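PDB 1OMO: alanine dehydrogenase from Archaeoglobus fulgidus, which catalyses the NAD-dependent oxidative deamination of L-alanine to pyruvate and ammonium, and the reverse reductive amination, as a homodimer. Local coordinates for residues Y103-A117 / T135-F148. Residues are numbered along the deposited sequence; the frame is centred on the assembly and turned at random.
Sequences YTTSLRTGAAGGIAA and TQAYFQLEALRRVF. With NAD (nicotinamide-adenine-dinucleotide), chain D.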
ATOM      1  N   TYR A 103       3.227  -2.646 -17.893  1.00 17.61           N
ATOM      2  CA  TYR A 103       3.107  -3.707 -18.852  1.00 17.66           C
ATOM      3  C   TYR A 103       2.713  -5.040 -18.238  1.00 17.20           C
ATOM      4  O   TYR A 103       1.877  -5.746 -18.797  1.00 16.36           O
ATOM      5  CB  TYR A 103       4.422  -3.849 -19.596  1.00 17.62           C
ATOM      6  CG  TYR A 103       4.510  -5.044 -20.515  1.00 19.97           C
ATOM      7  CD1 TYR A 103       5.244  -6.171 -20.148  1.00 19.84           C
ATOM      8  CD2 TYR A 103       3.926  -5.020 -21.786  1.00 18.90           C
ATOM      9  CE1 TYR A 103       5.403  -7.241 -21.025  1.00 18.13           C
ATOM     10  CE2 TYR A 103       4.079  -6.075 -22.653  1.00 18.62           C
ATOM     11  CZ  TYR A 103       4.818  -7.179 -22.263  1.00 17.74           C
ATOM     12  OH  TYR A 103       4.949  -8.243 -23.115  1.00 20.26           O
ATOM     13  N   THR A 104       3.295  -5.397 -17.091  1.00 15.83           N
ATOM     14  CA  THR A 104       2.983  -6.690 -16.518  1.00 14.80           C
ATOM     15  C   THR A 104       1.593  -6.761 -15.962  1.00 15.76           C
ATOM     16  O   THR A 104       1.098  -7.843 -15.701  1.00 17.76           O
ATOM     17  CB  THR A 104       4.007  -7.151 -15.413  1.00 14.31           C
ATOM     18  OG1 THR A 104       4.154  -6.140 -14.403  1.00 12.67           O
ATOM     19  CG2 THR A 104       5.375  -7.488 -16.054  1.00 12.08           C
ATOM     20  N   THR A 105       0.958  -5.615 -15.747  1.00 17.62           N
ATOM     21  CA  THR A 105      -0.421  -5.636 -15.246  1.00 16.31           C
ATOM     22  C   THR A 105      -1.302  -6.146 -16.412  1.00 15.68           C
ATOM     23  O   THR A 105      -2.188  -6.988 -16.219  1.00 13.72           O
ATOM     24  CB  THR A 105      -0.878  -4.217 -14.786  1.00 17.99           C
ATOM     25  OG1 THR A 105      -0.168  -3.857 -13.595  1.00 17.24           O
ATOM     26  CG2 THR A 105      -2.376  -4.166 -14.540  1.00 15.00           C
ATOM     27  N   SER A 106      -1.027  -5.668 -17.627  1.00 15.17           N
ATOM     28  CA  SER A 106      -1.799  -6.100 -18.810  1.00 15.46           C
ATOM     29  C   SER A 106      -1.490  -7.571 -19.104  1.00 16.00           C
ATOM     30  O   SER A 106      -2.398  -8.381 -19.349  1.00 16.22           O
ATOM     31  CB  SER A 106      -1.438  -5.257 -20.049  1.00 12.98           C
ATOM     32  OG  SER A 106      -2.113  -4.017 -20.018  1.00 15.31           O
ATOM     33  N   LEU A 107      -0.202  -7.902 -19.034  1.00 18.01           N
ATOM     34  CA  LEU A 107       0.292  -9.247 -19.294  1.00 16.99           C
ATOM     35  C   LEU A 107      -0.365 -10.271 -18.385  1.00 17.80           C
ATOM     36  O   LEU A 107      -0.923 -11.256 -18.872  1.00 17.92           O
ATOM     37  CB  LEU A 107       1.804  -9.300 -19.095  1.00 17.00           C
ATOM     38  CG  LEU A 107       2.696 -10.166 -20.000  1.00 21.38           C
ATOM     39  CD1 LEU A 107       3.620 -10.994 -19.134  1.00 20.54           C
ATOM     40  CD2 LEU A 107       1.912 -11.032 -20.916  1.00 17.47           C
ATOM     41  N   ARG A 108      -0.323 -10.050 -17.065  1.00 16.64           N
ATOM     42  CA  ARG A 108      -0.880 -11.035 -16.166  1.00 15.12           C
ATOM     43  C   ARG A 108      -2.413 -11.077 -16.179  1.00 15.35           C
ATOM     44  O   ARG A 108      -3.009 -12.023 -15.685  1.00 15.75           O
ATOM     45  CB  ARG A 108      -0.332 -10.861 -14.745  1.00 13.14           C
ATOM     46  CG  ARG A 108      -0.588  -9.522 -14.045  1.00 16.54           C
ATOM     47  CD  ARG A 108      -2.057  -9.239 -13.693  1.00 14.12           C
ATOM     48  NE  ARG A 108      -2.174  -8.286 -12.578  1.00 16.43           N
ATOM     49  CZ  ARG A 108      -3.265  -7.567 -12.301  1.00 16.72           C
ATOM     50  NH1 ARG A 108      -4.337  -7.666 -13.072  1.00 16.75           N
ATOM     51  NH2 ARG A 108      -3.312  -6.800 -11.214  1.00 15.67           N
ATOM     52  N   THR A 109      -3.051 -10.060 -16.736  1.00 15.52           N
ATOM     53  CA  THR A 109      -4.517 -10.068 -16.828  1.00 15.00           C
ATOM     54  C   THR A 109      -4.764 -10.946 -18.038  1.00 13.87           C
ATOM     55  O   THR A 109      -5.646 -11.808 -18.027  1.00 15.02           O
ATOM     56  CB  THR A 109      -5.082  -8.641 -17.055  1.00 16.55           C
ATOM     57  OG1 THR A 109      -4.600  -7.789 -15.997  1.00 17.36           O
ATOM     58  CG2 THR A 109      -6.626  -8.668 -17.041  1.00 11.31           C
ATOM     59  N   GLY A 110      -3.956 -10.760 -19.070  1.00 11.28           N
ATOM     60  CA  GLY A 110      -4.106 -11.620 -20.219  1.00 12.94           C
ATOM     61  C   GLY A 110      -3.898 -13.070 -19.804  1.00 15.54           C
ATOM     62  O   GLY A 110      -4.716 -13.949 -20.120  1.00 14.95           O
ATOM     63  N   ALA A 111      -2.807 -13.336 -19.076  1.00 14.99           N
ATOM     64  CA  ALA A 111      -2.503 -14.699 -18.640  1.00 14.56           C
ATOM     65  C   ALA A 111      -3.682 -15.318 -17.861  1.00 15.23           C
ATOM     66  O   ALA A 111      -4.058 -16.471 -18.109  1.00 15.01           O
ATOM     67  CB  ALA A 111      -1.220 -14.712 -17.785  1.00 14.09           C
ATOM     68  N   ALA A 112      -4.271 -14.562 -16.931  1.00 13.73           N
ATOM     69  CA  ALA A 112      -5.395 -15.101 -16.171  1.00 14.92           C
ATOM     70  C   ALA A 112      -6.549 -15.476 -17.097  1.00 14.77           C
ATOM     71  O   ALA A 112      -7.150 -16.527 -16.934  1.00 16.77           O
ATOM     72  CB  ALA A 112      -5.861 -14.113 -15.111  1.00 12.88           C
ATOM     73  N   GLY A 113      -6.820 -14.627 -18.086  1.00 14.88           N
ATOM     74  CA  GLY A 113      -7.911 -14.883 -18.996  1.00 13.10           C
ATOM     75  C   GLY A 113      -7.678 -16.220 -19.652  1.00 13.50           C
ATOM     76  O   GLY A 113      -8.586 -17.021 -19.732  1.00 14.18           O
ATOM     77  N   GLY A 114      -6.445 -16.446 -20.090  1.00 13.70           N
ATOM     78  CA  GLY A 114      -6.068 -17.689 -20.732  1.00 15.83           C
ATOM     79  C   GLY A 114      -6.167 -18.905 -19.813  1.00 18.17           C
ATOM     80  O   GLY A 114      -6.607 -19.974 -20.251  1.00 17.80           O
ATOM     81  N   ILE A 115      -5.735 -18.756 -18.555  1.00 18.47           N
ATOM     82  CA  ILE A 115      -5.792 -19.848 -17.581  1.00 18.88           C
ATOM     83  C   ILE A 115      -7.260 -20.130 -17.227  1.00 21.35           C
ATOM     84  O   ILE A 115      -7.684 -21.297 -17.165  1.00 21.17           O
ATOM     85  CB  ILE A 115      -4.967 -19.498 -16.304  1.00 19.50           C
ATOM     86  CG1 ILE A 115      -3.474 -19.533 -16.636  1.00 18.72           C
ATOM     87  CG2 ILE A 115      -5.216 -20.490 -15.185  1.00 20.42           C
ATOM     88  CD1 ILE A 115      -2.988 -20.874 -17.081  1.00 18.12           C
ATOM     89  N   ALA A 116      -8.065 -19.085 -17.031  1.00 19.78           N
ATOM     90  CA  ALA A 116      -9.465 -19.352 -16.707  1.00 20.83           C
ATOM     91  C   ALA A 116     -10.194 -20.102 -17.861  1.00 19.56           C
ATOM     92  O   ALA A 116     -10.951 -21.050 -17.616  1.00 20.87           O
ATOM     93  CB  ALA A 116     -10.203 -18.053 -16.353  1.00 18.63           C
ATOM     94  N   ALA A 117      -9.965 -19.704 -19.104  1.00 17.40           N
ATOM     95  CA  ALA A 117     -10.629 -20.384 -20.207  1.00 17.84           C
ATOM     96  C   ALA A 117     -10.118 -21.838 -20.278  1.00 18.12           C
ATOM     97  O   ALA A 117     -10.901 -22.752 -20.496  1.00 14.86           O
ATOM     98  CB  ALA A 117     -10.389 -19.628 -21.519  1.00 14.98           C
ATOM     99  N   THR A 135      -6.236  -2.527 -25.672  1.00 17.66           N
ATOM    100  CA  THR A 135      -5.064  -3.216 -25.190  1.00 19.13           C
ATOM    101  C   THR A 135      -5.272  -4.593 -24.601  1.00 19.55           C
ATOM    102  O   THR A 135      -4.664  -5.562 -25.032  1.00 19.81           O
ATOM    103  CB  THR A 135      -4.337  -2.359 -24.148  1.00 20.18           C
ATOM    104  OG1 THR A 135      -3.846  -1.172 -24.782  1.00 23.04           O
ATOM    105  CG2 THR A 135      -3.174  -3.130 -23.533  1.00 19.62           C
ATOM    106  N   GLN A 136      -6.115  -4.678 -23.593  1.00 19.62           N
ATOM    107  CA  GLN A 136      -6.361  -5.942 -22.946  1.00 19.51           C
ATOM    108  C   GLN A 136      -6.847  -7.028 -23.902  1.00 20.79           C
ATOM    109  O   GLN A 136      -6.500  -8.214 -23.711  1.00 21.58           O
ATOM    110  CB  GLN A 136      -7.339  -5.767 -21.790  1.00 17.58           C
ATOM    111  CG  GLN A 136      -7.504  -7.058 -21.021  1.00 21.08           C
ATOM    112  CD  GLN A 136      -6.154  -7.695 -20.675  1.00 23.90           C
ATOM    113  OE1 GLN A 136      -6.011  -8.933 -20.685  1.00 17.33           O
ATOM    114  NE2 GLN A 136      -5.153  -6.846 -20.361  1.00 23.49           N
ATOM    115  N   ALA A 137      -7.634  -6.666 -24.923  1.00 18.38           N
ATOM    116  CA  ALA A 137      -8.112  -7.700 -25.836  1.00 18.35           C
ATOM    117  C   ALA A 137      -6.934  -8.435 -26.466  1.00 19.31           C
ATOM    118  O   ALA A 137      -6.970  -9.661 -26.583  1.00 16.41           O
ATOM    119  CB  ALA A 137      -9.003  -7.113 -26.940  1.00 18.56           C
ATOM    120  N   TYR A 138      -5.904  -7.687 -26.873  1.00 17.84           N
ATOM    121  CA  TYR A 138      -4.730  -8.308 -27.472  1.00 18.52           C
ATOM    122  C   TYR A 138      -4.089  -9.291 -26.485  1.00 19.48           C
ATOM    123  O   TYR A 138      -3.768 -10.426 -26.859  1.00 19.83           O
ATOM    124  CB  TYR A 138      -3.697  -7.260 -27.904  1.00 16.79           C
ATOM    125  CG  TYR A 138      -4.141  -6.402 -29.082  1.00 20.10           C
ATOM    126  CD1 TYR A 138      -4.963  -5.278 -28.892  1.00 20.69           C
ATOM    127  CD2 TYR A 138      -3.751  -6.721 -30.401  1.00 19.88           C
ATOM    128  CE1 TYR A 138      -5.381  -4.488 -29.984  1.00 19.03           C
ATOM    129  CE2 TYR A 138      -4.155  -5.958 -31.472  1.00 18.55           C
ATOM    130  CZ  TYR A 138      -4.966  -4.839 -31.265  1.00 21.90           C
ATOM    131  OH  TYR A 138      -5.346  -4.074 -32.349  1.00 18.48           O
ATOM    132  N   PHE A 139      -3.928  -8.885 -25.227  1.00 18.43           N
ATOM    133  CA  PHE A 139      -3.322  -9.793 -24.261  1.00 19.49           C
ATOM    134  C   PHE A 139      -4.172 -11.020 -24.011  1.00 19.39           C
ATOM    135  O   PHE A 139      -3.652 -12.098 -23.797  1.00 17.74           O
ATOM    136  CB  PHE A 139      -3.038  -9.095 -22.940  1.00 17.53           C
ATOM    137  CG  PHE A 139      -1.892  -8.145 -23.017  1.00 20.81           C
ATOM    138  CD1 PHE A 139      -2.100  -6.805 -23.358  1.00 19.56           C
ATOM    139  CD2 PHE A 139      -0.593  -8.599 -22.805  1.00 19.89           C
ATOM    140  CE1 PHE A 139      -1.042  -5.940 -23.490  1.00 19.74           C
ATOM    141  CE2 PHE A 139       0.484  -7.740 -22.932  1.00 20.37           C
ATOM    142  CZ  PHE A 139       0.265  -6.398 -23.278  1.00 20.79           C
ATOM    143  N   GLN A 140      -5.483 -10.857 -24.043  1.00 19.58           N
ATOM    144  CA  GLN A 140      -6.354 -11.992 -23.825  1.00 20.33           C
ATOM    145  C   GLN A 140      -6.162 -12.957 -25.021  1.00 21.26           C
ATOM    146  O   GLN A 140      -5.991 -14.163 -24.836  1.00 21.58           O
ATOM    147  CB  GLN A 140      -7.785 -11.499 -23.737  1.00 20.19           C
ATOM    148  CG  GLN A 140      -8.702 -12.399 -23.010  1.00 24.96           C
ATOM    149  CD  GLN A 140      -8.595 -12.303 -21.485  1.00 23.76           C
ATOM    150  OE1 GLN A 140      -9.069 -13.190 -20.792  1.00 24.54           O
ATOM    151  NE2 GLN A 140      -7.994 -11.235 -20.969  1.00 22.34           N
ATOM    152  N   LEU A 141      -6.180 -12.402 -26.236  1.00 19.12           N
ATOM    153  CA  LEU A 141      -6.016 -13.163 -27.468  1.00 19.18           C
ATOM    154  C   LEU A 141      -4.730 -13.979 -27.429  1.00 20.84           C
ATOM    155  O   LEU A 141      -4.750 -15.157 -27.734  1.00 20.91           O
ATOM    156  CB  LEU A 141      -5.984 -12.202 -28.662  1.00 21.10           C
ATOM    157  CG  LEU A 141      -5.918 -12.634 -30.139  1.00 22.49           C
ATOM    158  CD1 LEU A 141      -4.516 -12.938 -30.493  1.00 24.61           C
ATOM    159  CD2 LEU A 141      -6.816 -13.830 -30.423  1.00 18.94           C
ATOM    160  N   GLU A 142      -3.625 -13.346 -27.039  1.00 19.36           N
ATOM    161  CA  GLU A 142      -2.342 -14.017 -26.972  1.00 19.45           C
ATOM    162  C   GLU A 142      -2.295 -15.127 -25.914  1.00 19.01           C
ATOM    163  O   GLU A 142      -1.686 -16.154 -26.139  1.00 17.98           O
ATOM    164  CB  GLU A 142      -1.209 -13.013 -26.715  1.00 18.48           C
ATOM    165  CG  GLU A 142      -0.944 -12.067 -27.854  1.00 21.92           C
ATOM    166  CD  GLU A 142      -0.332 -12.736 -29.088  1.00 25.45           C
ATOM    167  OE1 GLU A 142      -0.292 -12.082 -30.160  1.00 24.49           O
ATOM    168  OE2 GLU A 142       0.120 -13.898 -28.993  1.00 24.59           O
ATOM    169  N   ALA A 143      -2.901 -14.908 -24.756  1.00 19.18           N
ATOM    170  CA  ALA A 143      -2.908 -15.943 -23.743  1.00 18.38           C
ATOM    171  C   ALA A 143      -3.746 -17.135 -24.236  1.00 20.65           C
ATOM    172  O   ALA A 143      -3.333 -18.306 -24.103  1.00 21.10           O
ATOM    173  CB  ALA A 143      -3.484 -15.414 -22.467  1.00 16.57           C
ATOM    174  N   LEU A 144      -4.919 -16.831 -24.791  1.00 17.88           N
ATOM    175  CA  LEU A 144      -5.828 -17.851 -25.275  1.00 19.14           C
ATOM    176  C   LEU A 144      -5.249 -18.726 -26.385  1.00 20.12           C
ATOM    177  O   LEU A 144      -5.533 -19.939 -26.450  1.00 20.29           O
ATOM    178  CB  LEU A 144      -7.150 -17.208 -25.745  1.00 16.12           C
ATOM    179  CG  LEU A 144      -8.084 -16.606 -24.679  1.00 15.58           C
ATOM    180  CD1 LEU A 144      -9.164 -15.754 -25.340  1.00 15.20           C
ATOM    181  CD2 LEU A 144      -8.734 -17.747 -23.870  1.00 12.74           C
ATOM    182  N   ARG A 145      -4.448 -18.156 -27.271  1.00 20.56           N
ATOM    183  CA  ARG A 145      -3.925 -19.024 -28.282  1.00 24.60           C
ATOM    184  C   ARG A 145      -2.822 -19.912 -27.729  1.00 24.85           C
ATOM    185  O   ARG A 145      -2.327 -20.777 -28.416  1.00 25.03           O
ATOM    186  CB  ARG A 145      -3.493 -18.262 -29.534  1.00 26.61           C
ATOM    187  CG  ARG A 145      -2.417 -17.275 -29.383  1.00 30.00           C
ATOM    188  CD  ARG A 145      -2.171 -16.691 -30.750  1.00 30.78           C
ATOM    189  NE  ARG A 145      -0.982 -15.867 -30.761  1.00 33.97           N
ATOM    190  CZ  ARG A 145      -0.193 -15.729 -31.819  1.00 33.92           C
ATOM    191  NH1 ARG A 145      -0.474 -16.371 -32.940  1.00 32.50           N
ATOM    192  NH2 ARG A 145       0.851 -14.913 -31.763  1.00 34.58           N
ATOM    193  N   ARG A 146      -2.443 -19.727 -26.476  1.00 25.39           N
ATOM    194  CA  ARG A 146      -1.444 -20.630 -25.913  1.00 25.99           C
ATOM    195  C   ARG A 146      -2.232 -21.861 -25.495  1.00 25.19           C
ATOM    196  O   ARG A 146      -1.682 -22.917 -25.313  1.00 25.51           O
ATOM    197  CB  ARG A 146      -0.767 -20.031 -24.673  1.00 26.24           C
ATOM    198  CG  ARG A 146       0.616 -19.459 -24.916  1.00 28.47           C
ATOM    199  CD  ARG A 146       0.583 -18.347 -25.923  1.00 29.42           C
ATOM    200  NE  ARG A 146       1.862 -17.658 -25.998  1.00 31.26           N
ATOM    201  CZ  ARG A 146       2.055 -16.511 -26.645  1.00 30.84           C
ATOM    202  NH1 ARG A 146       3.268 -15.955 -26.665  1.00 29.65           N
ATOM    203  NH2 ARG A 146       1.034 -15.923 -27.268  1.00 28.85           N
ATOM    204  N   VAL A 147      -3.539 -21.722 -25.343  1.00 24.51           N
ATOM    205  CA  VAL A 147      -4.306 -22.868 -24.888  1.00 26.69           C
ATOM    206  C   VAL A 147      -5.330 -23.434 -25.861  1.00 26.11           C
ATOM    207  O   VAL A 147      -5.859 -24.529 -25.643  1.00 26.93           O
ATOM    208  CB  VAL A 147      -5.001 -22.563 -23.508  1.00 27.75           C
ATOM    209  CG1 VAL A 147      -3.930 -22.485 -22.392  1.00 28.59           C
ATOM    210  CG2 VAL A 147      -5.750 -21.243 -23.558  1.00 29.01           C
ATOM    211  N   PHE A 148      -5.605 -22.702 -26.933  1.00 25.89           N
ATOM    212  CA  PHE A 148      -6.570 -23.171 -27.928  1.00 26.04           C
ATOM    213  C   PHE A 148      -6.124 -22.810 -29.326  1.00 27.68           C
ATOM    214  O   PHE A 148      -5.488 -21.782 -29.557  1.00 28.28           O
ATOM    215  CB  PHE A 148      -7.954 -22.533 -27.759  1.00 25.37           C
ATOM    216  CG  PHE A 148      -8.689 -22.923 -26.508  1.00 24.00           C
ATOM    217  CD1 PHE A 148      -8.767 -22.034 -25.441  1.00 22.96           C
ATOM    218  CD2 PHE A 148      -9.378 -24.135 -26.428  1.00 23.30           C
ATOM    219  CE1 PHE A 148      -9.519 -22.328 -24.317  1.00 23.36           C
ATOM    220  CE2 PHE A 148     -10.135 -24.444 -25.311  1.00 22.05           C
ATOM    221  CZ  PHE A 148     -10.208 -23.526 -24.241  1.00 21.81           C
TER
HETATM  222  PA  NAD D 400      -8.614   0.574 -23.727  1.00 42.62           P
HETATM  223  O1A NAD D 400      -9.235   1.911 -23.557  1.00 41.84           O
HETATM  224  O2A NAD D 400      -7.347   0.449 -24.585  1.00 43.02           O
HETATM  225  O5B NAD D 400      -9.578  -0.670 -24.228  1.00 39.47           O
HETATM  226  C5B NAD D 400     -11.061  -0.621 -24.109  1.00 35.24           C
HETATM  227  C4B NAD D 400     -11.627  -0.729 -25.549  1.00 32.55           C
HETATM  228  O4B NAD D 400     -13.106  -0.728 -25.323  1.00 28.95           O
HETATM  229  C3B NAD D 400     -11.420   0.527 -26.521  1.00 31.27           C
HETATM  230  O3B NAD D 400     -10.792   0.110 -27.798  1.00 28.82           O
HETATM  231  C2B NAD D 400     -12.824   1.151 -26.709  1.00 28.97           C
HETATM  232  O2B NAD D 400     -13.107   1.861 -27.859  1.00 27.63           O
HETATM  233  C1B NAD D 400     -13.719  -0.094 -26.421  1.00 29.36           C
HETATM  234  N9A NAD D 400     -15.018   0.233 -25.910  1.00 28.41           N
HETATM  235  C8A NAD D 400     -15.447   1.187 -25.009  1.00 30.16           C
HETATM  236  N7A NAD D 400     -16.743   1.152 -24.784  1.00 31.29           N
HETATM  237  C5A NAD D 400     -17.254   0.176 -25.522  1.00 26.49           C
HETATM  238  C6A NAD D 400     -18.619  -0.332 -25.671  1.00 26.41           C
HETATM  239  N6A NAD D 400     -19.629   0.203 -25.034  1.00 24.99           N
HETATM  240  N1A NAD D 400     -18.749  -1.397 -26.545  1.00 24.17           N
HETATM  241  C2A NAD D 400     -17.719  -1.956 -27.224  1.00 27.02           C
HETATM  242  N3A NAD D 400     -16.388  -1.496 -27.116  1.00 25.01           N
HETATM  243  C4A NAD D 400     -16.204  -0.439 -26.238  1.00 27.03           C
HETATM  244  O3  NAD D 400      -8.286  -0.300 -22.349  1.00 35.43           O
HETATM  245  PN  NAD D 400      -7.552  -1.794 -22.009  1.00 38.15           P
HETATM  246  O1N NAD D 400      -7.355  -2.510 -23.320  1.00 40.39           O
HETATM  247  O2N NAD D 400      -6.417  -1.565 -21.031  1.00 37.75           O
HETATM  248  O5D NAD D 400      -8.863  -2.491 -21.212  1.00 39.15           O
HETATM  249  C5D NAD D 400      -9.486  -1.430 -20.233  1.00 41.45           C
HETATM  250  C4D NAD D 400     -10.526  -2.023 -19.339  1.00 44.01           C
HETATM  251  O4D NAD D 400      -9.875  -3.207 -18.611  1.00 45.94           O
HETATM  252  C3D NAD D 400     -11.029  -1.094 -18.189  1.00 43.52           C
HETATM  253  O3D NAD D 400     -12.346  -1.455 -17.734  1.00 42.92           O
HETATM  254  C2D NAD D 400      -9.937  -1.339 -17.143  1.00 42.97           C
HETATM  255  O2D NAD D 400     -10.148  -0.707 -15.924  1.00 41.14           O
HETATM  256  C1D NAD D 400      -9.883  -2.940 -17.150  1.00 44.29           C
HETATM  257  N1N NAD D 400      -8.639  -3.665 -16.718  1.00 44.63           N
HETATM  258  C2N NAD D 400      -8.924  -4.721 -15.746  1.00 44.12           C
HETATM  259  C3N NAD D 400      -7.792  -5.566 -15.458  1.00 44.92           C
HETATM  260  C7N NAD D 400      -8.120  -6.740 -14.354  1.00 45.93           C
HETATM  261  O7N NAD D 400      -7.156  -7.219 -13.690  1.00 46.39           O
HETATM  262  N7N NAD D 400      -9.420  -7.157 -14.222  1.00 46.40           N
HETATM  263  C4N NAD D 400      -6.498  -5.472 -16.023  1.00 43.63           C
HETATM  264  C5N NAD D 400      -6.362  -4.381 -16.975  1.00 43.73           C
HETATM  265  C6N NAD D 400      -7.408  -3.507 -17.314  1.00 44.10           C
HETATM  266  O   HOH W   1      -4.680  -3.937 -20.214  1.00 34.69           O
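Phe139 is the largest bump on helix 135-147, the dinucleotide-binding helix of the Rossmann-fold NAD domain, and it drops as a knob into a hole formed by Tyr103, Ser106, Leu107 and Gly110. Ser106 CB lies over one face of its ring, a CH-pi contact 3.8 Å from the centroid, while the edge of the Phe139 ring turns toward the face of Tyr103 in an offset edge-to-face pair with planes at 71°. Leu107 CD2 meets the rim at CD2 of Phe139, 4.0 Å away. Were Phe139 replaced by an alanine, this hole would probably be left unfilled and Tyr103 would lose its edge-to-face partner across the contact.

The example illustrates how glycines let helices nestle: the axes approach to 7.4 Å and cross at -43° because Gly110, Gly113 and Gly114 present bare backbone. A CB on Gly110 would run into Phe139 CB, and one on Gly114 into Ala143 CB. Gln140, its chain bent, lays its amide as a second knob among Thr109 and the three glycines. Farther along, the bump is reversed: Ala117 CB presses on Leu144 CD2 at 3.4 Å and also reaches the Phe148 ring.

At the opposite end the groove opens onto the cofactor. Arg108 NH1 donates to the carboxamide O7N of NAD, and Gln136 N to its phosphate oxygen O1N. The Gln136 side chain folds back toward helix 103-117, where NE2 makes a weak but nearly straight bond (168°) to Ser106 O and also donates to a water, 3.0 Å away, which in turn donates to NAD O2N.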